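Local coordinates for arginase (RocF) (Helicobacter pylori, PDB 4G3H), which probably catalyses the manganese-dependent hydrolysis of L-arginine to L-ornithine and urea, at residues A[13-18]-A[48-53]; A[83-88]-A[275-280]; A[227-232]-A[271-276]; A[242-247]-A[287-292]. All coordinates share one frame; numbering follows the deposited sequence.

Interaction 1: A[13-18]-A[48-53]; sequences SKRGTD and VLYKEF
The backbones of 13-18 and 48-53 stand far apart, with CA of D18 and CA of L49 separated by 10.6 Å, so that long side chains must bridge the gap. Y50 and R15 share this work. The CG of Y50 sits in the crowded position between the backbone N and the carbonyl carbon (chi1 71°), which directs the ring at the start of helix 16-30. There the phenol meets D18 tip to tip: Y50 OH donates to the syn lone pair of D18 OD1 at 2.6 Å, and the ring stands almost perpendicular to the carboxylate. The same hydroxyl accepts a weak, bent bond of 3.1 Å from R15 NE. D18 is held further by S89 at OD1 and by the backbone N of A8 at OD2. In the alpha/beta arginase fold, helix 16-30 lies in the connection between strand 2-8 and its parallel neighbour 44-50, the outermost strand on this side of the sheet, and the contact ties the helix start to the C-terminal end of that strand. R15, at the N-cap position, bends at chi3 (81°) and carries its guanidinium past the phenol to E52. R15 NH1 forms a salt bridge of 3.1 Å with E52 OE2, which is approached from above the carboxylate plane although the oxygen lies close to the guanidinium plane, while R15 NH2 pairs with E90.

Interaction 2: A[83-88]-A[275-280]; sequences FPLILS and KAVEVT
Strands 84-87 and 274-280 lie side by side as parallel neighbours in the central sheet of the alpha/beta arginase fold; the axes of the segments 84-87 and 275-280 are 4.8 Å apart and turned by 21°. Between them, I86 N donates to V277 O at 2.8 Å, nearly along the carbonyl axis, and I86 O receives V279 N at 2.9 Å. On the sheet face bearing L85, V277 and V279, facing helix 293-309, the side chains mesh. L85, with CG anti to the backbone N, places its CD1 in the notch between two valines, 4.3 Å from V277 CG1 and 4.4 Å from V279 CG2. At the strand entrance F83 swings its ring across the gap, and the ring edge at CZ abuts V277 CG2 at 3.6 Å, while CD of P84 sits over one face of the ring. I86 and E278 point to the other face, toward helices 59-78 and 94-104. On that side P84 CG fills the hollow beside A276 CB at 3.7 Å, against F78 of helix 59-78. There too the buried E278 carboxylate is satisfied at both oxygens: Y230 holds OE1, and S88 OG donates to the anti lone pair of E278 OE2 at 2.6 Å.

Interaction 3: A[227-232]-A[271-276]; sequences DIIYLS and KDRLKA
I229 O is gripped twice by the strand beside it: K275 N donates a nearly straight hydrogen bond of 2.9 Å (171°), almost along the carbonyl axis, and L274 CA adds a CA-H...O contact at 3.5 Å. On either side of it run I229 N to R273 O at 2.7 Å, with the donor above the carbonyl plane, and L231 N to A276 O at 3.0 Å. The register steps by one residue at K275, for I229 lies beside L274 but Y230 beside A276, and the short segments diverge by 51°. R273 bends at chi3 so that I229 CD1 rests over one guanidinium face, offset toward its rim; R273 NH1 is held by the carbonyls of L223 and V226. K275 turns at chi2, crosses I228 at about a right angle with its CG 3.7 Å from I228 CG2, and ends with NZ bonded to D272 O at 3.2 Å. Apolar contacts complete the seam: L274 CD1 meets L231 CB at 3.7 Å, and A276 CB touches Y230 CD1 at 3.9 Å. The arrangement is that of a parallel beta-alpha-beta crossover, strand 228-234, helix 256-269 and strand 274-280, whose first strand leads to the manganese ligands D234 and D236.

Interaction 4: A[242-247]-A[287-292]; sequences LFTSTG and SIKHNN
T244 and I288 cross at about a right angle, and the threonine uses both branches of its side chain on the isoleucine. With OG1 in the crowded position between the backbone N and the carbonyl carbon (chi1 69°), the hydroxyl oxygen accepts I288 N at 3.1 Å along a fairly straight line, while T244 CG2 presses on I288 CG1 at 3.5 Å. One small side chain thus holds the facing loop by a polar bond and an apolar touch at once. Next to this pair the two serines meet: S245 OG comes within 3.2 Å of S287 CB, where the backbones approach most closely. S287 OG, anti to its own backbone N, folds forward to accept K289 N at 3.1 Å, forming an ST turn. On the other loop S245 is the centre of an inverse gamma turn, so both chains are bent just where they meet. Both serine hydroxyls are hydrogen-bonded to OE1 of E294, near the start of helix 293-309, and OE2 of the same carboxylate takes T244 N. K289 reaches back across as a fully extended chain, and its NZ donates to L242 O at 2.9 Å from above the carbonyl plane. That ammonium group has a long, weak ion pair with E294 as well. The contact is one between two loops that follow the C-terminal ends of parallel strands 228-234 and 274-280, the end of the alpha/beta arginase fold that carries the dinuclear manganese site.

In the fold
The four contacts illustrate how chemistry follows position in an alpha/beta fold. Interactions 2 and 3 are buried and share strand 274-280, flanking it on its two edges with backbone bonds and aliphatic packing; they join directly, E278 OE1 meeting Y230 OH at 2.5 Å and E278 N meeting L231 O at 2.8 Å. Interaction 1, also buried, reaches the same sheet at its outermost strand 44-50, but through charged and phenolic side chains that bridge widely separated backbones. Interaction 4, partly buried and with its centre about 20 Å from that of the chain, joins loops that continue from the strands of interaction 3, relying on hydroxyl groups and a lysine.

Interaction 1: A[13-18]-A[48-53]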
loop_
_atom_site.group_PDB
_atom_site.type_symbol
_atom_site.label_atom_id
_atom_site.label_comp_id
_atom_site.label_asym_id
_atom_site.label_seq_id
_atom_site.Cartn_x
_atom_site.Cartn_y
_atom_site.Cartn_z
ATOM N N SER A 13 18.902 -9.034 -1.108
ATOM C CA SER A 13 19.583 -8.898 -2.393
ATOM C C SER A 13 19.031 -9.829 -3.473
ATOM O O SER A 13 19.368 -9.690 -4.645
ATOM C CB SER A 13 21.087 -9.129 -2.217
ATOM O OG SER A 13 21.666 -8.107 -1.413
ATOM N N LYS A 14 18.185 -10.774 -3.074
ATOM C CA LYS A 14 17.575 -11.710 -4.016
ATOM C C LYS A 14 16.199 -11.191 -4.417
ATOM O O LYS A 14 15.562 -11.736 -5.315
ATOM C CB LYS A 14 17.394 -13.094 -3.376
ATOM C CG LYS A 14 18.669 -13.853 -3.039
ATOM C CD LYS A 14 19.392 -14.335 -4.286
ATOM C CE LYS A 14 20.514 -15.310 -3.927
ATOM N NZ LYS A 14 21.371 -15.664 -5.099
ATOM N N ARG A 15 15.742 -10.140 -3.745
ATOM C CA ARG A 15 14.413 -9.588 -4.012
ATOM C C ARG A 15 14.395 -8.353 -4.909
ATOM O O ARG A 15 14.903 -7.293 -4.534
ATOM C CB ARG A 15 13.725 -9.277 -2.682
ATOM C CG ARG A 15 13.801 -10.430 -1.682
ATOM C CD ARG A 15 13.126 -10.085 -0.363
ATOM N NE ARG A 15 11.679 -10.257 -0.424
ATOM C CZ ARG A 15 11.061 -11.420 -0.259
ATOM N NH1 ARG A 15 11.764 -12.516 -0.015
ATOM N NH2 ARG A 15 9.742 -11.490 -0.348
ATOM N N GLY A 16 13.796 -8.499 -6.091
ATOM C CA GLY A 16 13.711 -7.399 -7.040
ATOM C C GLY A 16 13.022 -6.143 -6.522
ATOM O O GLY A 16 13.349 -5.032 -6.943
ATOM N N THR A 17 12.062 -6.304 -5.618
ATOM C CA THR A 17 11.358 -5.156 -5.065
ATOM C C THR A 17 12.222 -4.420 -4.044
ATOM O O THR A 17 12.157 -3.205 -3.955
ATOM C CB THR A 17 10.036 -5.565 -4.386
ATOM O OG1 THR A 17 10.290 -6.606 -3.440
ATOM C CG2 THR A 17 9.021 -6.039 -5.424
ATOM N N ASP A 18 13.021 -5.161 -3.274
ATOM C CA ASP A 18 13.904 -4.560 -2.273
ATOM C C ASP A 18 14.945 -3.698 -2.976
ATOM O O ASP A 18 15.358 -2.655 -2.463
ATOM C CB ASP A 18 14.596 -5.651 -1.439
ATOM C CG ASP A 18 13.726 -6.158 -0.298
ATOM O OD1 ASP A 18 12.502 -5.941 -0.340
ATOM O OD2 ASP A 18 14.256 -6.785 0.644
ATOM N N VAL A 48 13.307 -0.173 7.643
ATOM C CA VAL A 48 12.511 -1.065 8.477
ATOM C C VAL A 48 12.597 -2.467 7.885
ATOM O O VAL A 48 12.318 -2.666 6.701
ATOM C CB VAL A 48 11.030 -0.613 8.534
ATOM C CG1 VAL A 48 10.194 -1.638 9.300
ATOM C CG2 VAL A 48 10.934 0.747 9.209
ATOM N N LEU A 49 13.005 -3.429 8.708
ATOM C CA LEU A 49 13.143 -4.809 8.268
ATOM C C LEU A 49 11.828 -5.569 8.357
ATOM O O LEU A 49 11.012 -5.334 9.253
ATOM C CB LEU A 49 14.207 -5.527 9.102
ATOM C CG LEU A 49 15.600 -4.887 9.115
ATOM C CD1 LEU A 49 16.549 -5.770 9.907
ATOM C CD2 LEU A 49 16.110 -4.698 7.683
ATOM N N TYR A 50 11.621 -6.483 7.417
ATOM C CA TYR A 50 10.404 -7.277 7.403
ATOM C C TYR A 50 10.712 -8.738 7.121
ATOM O O TYR A 50 11.808 -9.084 6.680
ATOM C CB TYR A 50 9.418 -6.729 6.359
ATOM C CG TYR A 50 9.815 -6.950 4.909
ATOM C CD1 TYR A 50 9.463 -8.125 4.242
ATOM C CD2 TYR A 50 10.534 -5.982 4.204
ATOM C CE1 TYR A 50 9.815 -8.335 2.900
ATOM C CE2 TYR A 50 10.898 -6.181 2.856
ATOM C CZ TYR A 50 10.529 -7.359 2.217
ATOM O OH TYR A 50 10.849 -7.565 0.890
ATOM N N LYS A 51 9.729 -9.587 7.388
ATOM C CA LYS A 51 9.850 -11.016 7.176
ATOM C C LYS A 51 8.735 -11.410 6.217
ATOM O O LYS A 51 7.584 -11.022 6.405
ATOM C CB LYS A 51 9.681 -11.756 8.500
ATOM C CG LYS A 51 10.129 -13.198 8.465
ATOM C CD LYS A 51 9.927 -13.852 9.814
ATOM C CE LYS A 51 10.846 -15.039 9.976
ATOM N NZ LYS A 51 12.267 -14.599 9.939
ATOM N N GLU A 52 9.075 -12.170 5.185
ATOM C CA GLU A 52 8.081 -12.597 4.208
ATOM C C GLU A 52 7.127 -13.631 4.805
ATOM O O GLU A 52 7.549 -14.542 5.511
ATOM C CB GLU A 52 8.769 -13.201 2.987
ATOM C CG GLU A 52 7.797 -13.722 1.946
ATOM C CD GLU A 52 8.480 -14.501 0.840
ATOM O OE1 GLU A 52 7.778 -14.923 -0.103
ATOM O OE2 GLU A 52 9.711 -14.695 0.912
ATOM N N PHE A 53 5.840 -13.487 4.516
ATOM C CA PHE A 53 4.845 -14.425 5.021
ATOM C C PHE A 53 4.689 -15.573 4.024
ATOM O O PHE A 53 4.268 -15.360 2.887
ATOM C CB PHE A 53 3.504 -13.712 5.226
ATOM C CG PHE A 53 2.440 -14.579 5.837
ATOM C CD1 PHE A 53 2.762 -15.530 6.805
ATOM C CD2 PHE A 53 1.107 -14.421 5.473
ATOM C CE1 PHE A 53 1.771 -16.310 7.402
ATOM C CE2 PHE A 53 0.107 -15.196 6.064
ATOM C CZ PHE A 53 0.439 -16.142 7.030
#

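Interaction 2: A[83-88]-A[275-280]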
loop_
_atom_site.group_PDB
_atom_site.type_symbol
_atom_site.label_atom_id
_atom_site.label_comp_id
_atom_site.label_asym_id
_atom_site.label_seq_id
_atom_site.Cartn_x
_atom_site.Cartn_y
_atom_site.Cartn_z
ATOM N N PHE A 83 4.624 13.708 8.208
ATOM C CA PHE A 83 3.971 12.877 7.199
ATOM C C PHE A 83 4.889 11.751 6.732
ATOM O O PHE A 83 6.049 11.982 6.383
ATOM C CB PHE A 83 3.560 13.719 5.991
ATOM C CG PHE A 83 2.609 13.013 5.073
ATOM C CD1 PHE A 83 1.238 13.074 5.294
ATOM C CD2 PHE A 83 3.084 12.233 4.025
ATOM C CE1 PHE A 83 0.351 12.362 4.483
ATOM C CE2 PHE A 83 2.206 11.516 3.212
ATOM C CZ PHE A 83 0.842 11.581 3.442
ATOM N N PRO A 84 4.380 10.511 6.712
ATOM C CA PRO A 84 5.218 9.395 6.279
ATOM C C PRO A 84 4.997 8.889 4.852
ATOM O O PRO A 84 3.863 8.627 4.430
ATOM C CB PRO A 84 4.885 8.326 7.304
ATOM C CG PRO A 84 3.383 8.501 7.425
ATOM C CD PRO A 84 3.197 10.020 7.446
ATOM N N LEU A 85 6.088 8.763 4.108
ATOM C CA LEU A 85 6.030 8.218 2.756
ATOM C C LEU A 85 6.648 6.835 2.934
ATOM O O LEU A 85 7.817 6.710 3.301
ATOM C CB LEU A 85 6.857 9.055 1.781
ATOM C CG LEU A 85 6.973 8.426 0.391
ATOM C CD1 LEU A 85 5.596 8.108 -0.166
ATOM C CD2 LEU A 85 7.720 9.371 -0.523
ATOM N N ILE A 86 5.862 5.797 2.679
ATOM C CA ILE A 86 6.325 4.431 2.884
ATOM C C ILE A 86 6.548 3.578 1.633
ATOM O O ILE A 86 5.605 3.268 0.907
ATOM C CB ILE A 86 5.332 3.678 3.798
ATOM C CG1 ILE A 86 5.080 4.499 5.065
ATOM C CG2 ILE A 86 5.883 2.302 4.154
ATOM C CD1 ILE A 86 3.811 4.129 5.771
ATOM N N LEU A 87 7.719 3.234 1.408
ATOM C CA LEU A 87 8.110 2.273 0.481
ATOM C C LEU A 87 8.166 0.865 0.998
ATOM O O LEU A 87 9.058 0.472 1.407
ATOM C CB LEU A 87 9.281 2.701 -0.376
ATOM C CG LEU A 87 9.537 4.132 -0.677
ATOM C CD1 LEU A 87 10.675 4.518 -1.028
ATOM C CD2 LEU A 87 8.755 4.523 -1.590
ATOM N N SER A 88 7.086 0.220 0.838
ATOM C CA SER A 88 6.728 -1.043 1.297
ATOM C C SER A 88 7.394 -2.308 0.773
ATOM O O SER A 88 7.273 -3.182 1.277
ATOM C CB SER A 88 5.274 -1.171 1.526
ATOM O OG SER A 88 4.594 -1.380 0.511
ATOM N N LYS A 275 -3.209 10.621 6.214
ATOM C CA LYS A 275 -2.125 10.558 7.192
ATOM C C LYS A 275 -0.929 9.714 6.757
ATOM O O LYS A 275 0.092 9.682 7.442
ATOM C CB LYS A 275 -2.653 10.050 8.543
ATOM C CG LYS A 275 -3.767 10.913 9.120
ATOM C CD LYS A 275 -3.317 12.361 9.226
ATOM C CE LYS A 275 -4.476 13.287 9.550
ATOM N NZ LYS A 275 -4.060 14.721 9.540
ATOM N N ALA A 276 -1.049 9.022 5.630
ATOM C CA ALA A 276 0.067 8.221 5.146
ATOM C C ALA A 276 -0.105 7.777 3.709
ATOM O O ALA A 276 -1.228 7.601 3.230
ATOM C CB ALA A 276 0.280 6.994 6.043
ATOM N N VAL A 277 1.022 7.614 3.020
ATOM C CA VAL A 277 1.013 7.137 1.651
ATOM C C VAL A 277 2.052 6.035 1.495
ATOM O O VAL A 277 3.213 6.179 1.904
ATOM C CB VAL A 277 1.312 8.245 0.633
ATOM C CG1 VAL A 277 1.337 7.646 -0.762
ATOM C CG2 VAL A 277 0.243 9.348 0.714
ATOM N N GLU A 278 1.612 4.929 0.907
ATOM C CA GLU A 278 2.452 3.772 0.665
ATOM C C GLU A 278 2.536 3.544 -0.847
ATOM O O GLU A 278 1.504 3.493 -1.526
ATOM C CB GLU A 278 1.825 2.539 1.329
ATOM C CG GLU A 278 2.586 1.232 1.136
ATOM C CD GLU A 278 1.702 0.005 1.331
ATOM O OE1 GLU A 278 0.624 0.125 1.951
ATOM O OE2 GLU A 278 2.086 -1.089 0.869
ATOM N N VAL A 279 3.752 3.432 -1.377
ATOM C CA VAL A 279 3.934 3.165 -2.808
ATOM C C VAL A 279 4.721 1.871 -2.826
ATOM O O VAL A 279 5.762 1.758 -2.182
ATOM C CB VAL A 279 4.706 4.297 -3.534
ATOM C CG1 VAL A 279 4.846 3.955 -5.019
ATOM C CG2 VAL A 279 3.959 5.615 -3.387
ATOM N N THR A 280 4.225 0.886 -3.560
ATOM C CA THR A 280 4.851 -0.425 -3.541
ATOM C C THR A 280 4.910 -1.143 -4.886
ATOM O O THR A 280 4.355 -0.685 -5.883
ATOM C CB THR A 280 4.077 -1.316 -2.541
ATOM O OG1 THR A 280 4.817 -2.506 -2.253
ATOM C CG2 THR A 280 2.717 -1.692 -3.135
#

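Interaction 3: A[227-232]-A[271-276]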
loop_
_atom_site.group_PDB
_atom_site.type_symbol
_atom_site.label_atom_id
_atom_site.label_comp_id
_atom_site.label_asym_id
_atom_site.label_seq_id
_atom_site.Cartn_x
_atom_site.Cartn_y
_atom_site.Cartn_z
ATOM N N ASP A 227 -12.340 9.431 9.818
ATOM C CA ASP A 227 -11.543 10.472 10.461
ATOM C C ASP A 227 -10.182 10.648 9.810
ATOM O O ASP A 227 -9.657 11.757 9.753
ATOM C CB ASP A 227 -11.335 10.149 11.944
ATOM C CG ASP A 227 -12.637 10.037 12.703
ATOM O OD1 ASP A 227 -13.406 11.024 12.697
ATOM O OD2 ASP A 227 -12.884 8.966 13.304
ATOM N N ILE A 228 -9.594 9.548 9.352
ATOM C CA ILE A 228 -8.291 9.613 8.709
ATOM C C ILE A 228 -8.209 8.621 7.561
ATOM O O ILE A 228 -8.898 7.603 7.547
ATOM C CB ILE A 228 -7.139 9.347 9.699
ATOM C CG1 ILE A 228 -7.297 7.968 10.321
ATOM C CG2 ILE A 228 -7.100 10.439 10.762
ATOM C CD1 ILE A 228 -6.144 7.593 11.207
ATOM N N ILE A 229 -7.342 8.926 6.606
ATOM C CA ILE A 229 -7.207 8.111 5.420
ATOM C C ILE A 229 -5.790 7.604 5.183
ATOM O O ILE A 229 -4.806 8.295 5.465
ATOM C CB ILE A 229 -7.685 8.922 4.200
ATOM C CG1 ILE A 229 -9.129 9.379 4.432
ATOM C CG2 ILE A 229 -7.588 8.092 2.930
ATOM C CD1 ILE A 229 -9.681 10.274 3.334
ATOM N N TYR A 230 -5.711 6.378 4.673
ATOM C CA TYR A 230 -4.451 5.722 4.347
ATOM C C TYR A 230 -4.479 5.434 2.841
ATOM O O TYR A 230 -5.416 4.798 2.348
ATOM C CB TYR A 230 -4.338 4.403 5.127
ATOM C CG TYR A 230 -3.072 3.606 4.871
ATOM C CD1 TYR A 230 -1.922 3.806 5.642
ATOM C CD2 TYR A 230 -3.025 2.647 3.854
ATOM C CE1 TYR A 230 -0.752 3.063 5.405
ATOM C CE2 TYR A 230 -1.864 1.904 3.606
ATOM C CZ TYR A 230 -0.733 2.117 4.383
ATOM O OH TYR A 230 0.406 1.385 4.127
ATOM N N LEU A 231 -3.479 5.917 2.106
ATOM C CA LEU A 231 -3.429 5.651 0.666
ATOM C C LEU A 231 -2.347 4.623 0.341
ATOM O O LEU A 231 -1.175 4.789 0.700
ATOM C CB LEU A 231 -3.171 6.932 -0.143
ATOM C CG LEU A 231 -3.366 6.697 -1.656
ATOM C CD1 LEU A 231 -3.900 7.954 -2.322
ATOM C CD2 LEU A 231 -2.055 6.243 -2.306
ATOM N N SER A 232 -2.752 3.554 -0.335
ATOM C CA SER A 232 -1.820 2.504 -0.713
ATOM C C SER A 232 -1.795 2.385 -2.231
ATOM O O SER A 232 -2.798 2.039 -2.851
ATOM C CB SER A 232 -2.238 1.174 -0.085
ATOM O OG SER A 232 -1.215 0.211 -0.234
ATOM N N LYS A 271 -6.504 15.922 1.237
ATOM C CA LYS A 271 -5.313 16.484 1.870
ATOM C C LYS A 271 -5.367 16.543 3.404
ATOM O O LYS A 271 -4.392 16.209 4.076
ATOM C CB LYS A 271 -5.052 17.891 1.322
ATOM C CG LYS A 271 -3.800 18.555 1.874
ATOM C CD LYS A 271 -2.526 17.987 1.261
ATOM C CE LYS A 271 -2.210 18.633 -0.084
ATOM N NZ LYS A 271 -3.266 18.418 -1.110
ATOM N N ASP A 272 -6.505 16.961 3.947
ATOM C CA ASP A 272 -6.675 17.097 5.393
ATOM C C ASP A 272 -6.690 15.815 6.214
ATOM O O ASP A 272 -6.142 15.779 7.316
ATOM C CB ASP A 272 -7.950 17.885 5.696
ATOM C CG ASP A 272 -7.740 19.382 5.623
ATOM O OD1 ASP A 272 -7.282 19.870 4.570
ATOM O OD2 ASP A 272 -8.035 20.072 6.622
ATOM N N ARG A 273 -7.312 14.764 5.697
ATOM C CA ARG A 273 -7.392 13.516 6.449
ATOM C C ARG A 273 -6.377 12.437 6.060
ATOM O O ARG A 273 -6.285 11.408 6.729
ATOM C CB ARG A 273 -8.814 12.954 6.358
ATOM C CG ARG A 273 -9.871 13.820 7.044
ATOM C CD ARG A 273 -11.275 13.253 6.841
ATOM N NE ARG A 273 -11.707 13.357 5.446
ATOM C CZ ARG A 273 -12.814 12.806 4.956
ATOM N NH1 ARG A 273 -13.621 12.099 5.741
ATOM N NH2 ARG A 273 -13.117 12.960 3.675
ATOM N N LEU A 274 -5.628 12.664 4.984
ATOM C CA LEU A 274 -4.617 11.701 4.539
ATOM C C LEU A 274 -3.454 11.734 5.524
ATOM O O LEU A 274 -2.784 12.754 5.651
ATOM C CB LEU A 274 -4.110 12.068 3.138
ATOM C CG LEU A 274 -3.075 11.135 2.487
ATOM C CD1 LEU A 274 -3.682 9.751 2.264
ATOM C CD2 LEU A 274 -2.628 11.723 1.156
ATOM N N LYS A 275 -3.209 10.621 6.214
ATOM C CA LYS A 275 -2.125 10.558 7.192
ATOM C C LYS A 275 -0.929 9.714 6.757
ATOM O O LYS A 275 0.092 9.682 7.442
ATOM C CB LYS A 275 -2.653 10.050 8.543
ATOM C CG LYS A 275 -3.767 10.913 9.120
ATOM C CD LYS A 275 -3.317 12.361 9.226
ATOM C CE LYS A 275 -4.476 13.287 9.550
ATOM N NZ LYS A 275 -4.060 14.721 9.540
ATOM N N ALA A 276 -1.049 9.022 5.630
ATOM C CA ALA A 276 0.067 8.221 5.146
ATOM C C ALA A 276 -0.105 7.777 3.709
ATOM O O ALA A 276 -1.228 7.601 3.230
ATOM C CB ALA A 276 0.280 6.994 6.043
#

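Interaction 4: A[242-247]-A[287-292]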
loop_
_atom_site.group_PDB
_atom_site.type_symbol
_atom_site.label_atom_id
_atom_site.label_comp_id
_atom_site.label_asym_id
_atom_site.label_seq_id
_atom_site.Cartn_x
_atom_site.Cartn_y
_atom_site.Cartn_z
ATOM N N LEU A 242 2.551 -0.748 -20.716
ATOM C CA LEU A 242 3.190 0.552 -20.544
ATOM C C LEU A 242 4.229 0.578 -19.418
ATOM O O LEU A 242 5.269 1.225 -19.553
ATOM C CB LEU A 242 2.126 1.632 -20.295
ATOM C CG LEU A 242 1.363 2.202 -21.503
ATOM C CD1 LEU A 242 0.940 1.095 -22.452
ATOM C CD2 LEU A 242 0.144 2.978 -21.014
ATOM N N PHE A 243 3.953 -0.119 -18.316
ATOM C CA PHE A 243 4.879 -0.146 -17.181
ATOM C C PHE A 243 5.226 -1.591 -16.862
ATOM O O PHE A 243 4.370 -2.366 -16.437
ATOM C CB PHE A 243 4.243 0.514 -15.957
ATOM C CG PHE A 243 5.214 0.779 -14.844
ATOM C CD1 PHE A 243 6.080 1.871 -14.902
ATOM C CD2 PHE A 243 5.279 -0.068 -13.745
ATOM C CE1 PHE A 243 6.998 2.117 -13.877
ATOM C CE2 PHE A 243 6.195 0.170 -12.715
ATOM C CZ PHE A 243 7.053 1.261 -12.784
ATOM N N THR A 244 6.491 -1.951 -17.052
ATOM C CA THR A 244 6.911 -3.329 -16.835
ATOM C C THR A 244 7.771 -3.605 -15.606
ATOM O O THR A 244 8.059 -4.763 -15.307
ATOM C CB THR A 244 7.654 -3.861 -18.083
ATOM O OG1 THR A 244 8.913 -3.184 -18.217
ATOM C CG2 THR A 244 6.815 -3.613 -19.345
ATOM N N SER A 245 8.179 -2.562 -14.891
ATOM C CA SER A 245 9.009 -2.758 -13.704
ATOM C C SER A 245 8.191 -3.137 -12.470
ATOM O O SER A 245 8.302 -2.512 -11.416
ATOM C CB SER A 245 9.828 -1.499 -13.419
ATOM O OG SER A 245 10.805 -1.310 -14.428
ATOM N N THR A 246 7.371 -4.173 -12.611
ATOM C CA THR A 246 6.536 -4.646 -11.523
ATOM C C THR A 246 6.352 -6.159 -11.684
ATOM O O THR A 246 6.301 -6.676 -12.805
ATOM C CB THR A 246 5.169 -3.902 -11.518
ATOM O OG1 THR A 246 4.498 -4.142 -10.278
ATOM C CG2 THR A 246 4.290 -4.362 -12.668
ATOM N N GLY A 247 6.260 -6.860 -10.560
ATOM C CA GLY A 247 6.131 -8.307 -10.576
ATOM C C GLY A 247 4.939 -8.960 -11.249
ATOM O O GLY A 247 5.092 -9.994 -11.898
ATOM N N SER A 287 11.983 -5.530 -15.541
ATOM C CA SER A 287 11.623 -4.654 -16.652
ATOM C C SER A 287 12.110 -5.226 -17.977
ATOM O O SER A 287 13.193 -5.806 -18.051
ATOM C CB SER A 287 12.217 -3.265 -16.462
ATOM O OG SER A 287 12.033 -2.496 -17.636
ATOM N N ILE A 288 11.304 -5.062 -19.021
ATOM C CA ILE A 288 11.664 -5.562 -20.341
ATOM C C ILE A 288 12.247 -4.441 -21.190
ATOM O O ILE A 288 12.565 -4.638 -22.358
ATOM C CB ILE A 288 10.445 -6.157 -21.076
ATOM C CG1 ILE A 288 9.387 -5.076 -21.300
ATOM C CG2 ILE A 288 9.861 -7.298 -20.267
ATOM C CD1 ILE A 288 8.147 -5.575 -22.008
ATOM N N LYS A 289 12.381 -3.260 -20.599
ATOM C CA LYS A 289 12.935 -2.122 -21.319
ATOM C C LYS A 289 14.400 -1.937 -20.957
ATOM O O LYS A 289 14.882 -2.490 -19.972
ATOM C CB LYS A 289 12.145 -0.856 -20.993
ATOM C CG LYS A 289 10.681 -0.946 -21.383
ATOM C CD LYS A 289 9.935 0.329 -21.053
ATOM C CE LYS A 289 8.460 0.187 -21.381
ATOM N NZ LYS A 289 7.705 1.415 -21.036
ATOM N N HIS A 290 15.113 -1.165 -21.763
ATOM C CA HIS A 290 16.522 -0.933 -21.506
ATOM C C HIS A 290 16.814 0.558 -21.501
ATOM O O HIS A 290 17.577 1.065 -22.325
ATOM C CB HIS A 290 17.368 -1.651 -22.557
ATOM C CG HIS A 290 17.166 -3.134 -22.577
ATOM N ND1 HIS A 290 17.383 -3.929 -21.472
ATOM C CD2 HIS A 290 16.756 -3.965 -23.564
ATOM C CE1 HIS A 290 17.117 -5.187 -21.778
ATOM N NE2 HIS A 290 16.733 -5.236 -23.041
ATOM N N ASN A 291 16.180 1.253 -20.565
ATOM C CA ASN A 291 16.352 2.686 -20.411
ATOM C C ASN A 291 15.915 3.147 -19.023
ATOM O O ASN A 291 15.537 2.339 -18.173
ATOM C CB ASN A 291 15.559 3.446 -21.478
ATOM C CG ASN A 291 14.086 3.101 -21.463
ATOM O OD1 ASN A 291 13.537 2.721 -20.431
ATOM N ND2 ASN A 291 13.433 3.247 -22.609
ATOM N N ASN A 292 15.965 4.457 -18.817
ATOM C CA ASN A 292 15.610 5.079 -17.550
ATOM C C ASN A 292 14.136 5.453 -17.453
ATOM O O ASN A 292 13.685 5.921 -16.412
ATOM C CB ASN A 292 16.438 6.351 -17.369
ATOM C CG ASN A 292 17.338 6.293 -16.166
ATOM O OD1 ASN A 292 17.988 7.278 -15.820
ATOM N ND2 ASN A 292 17.389 5.136 -15.518
#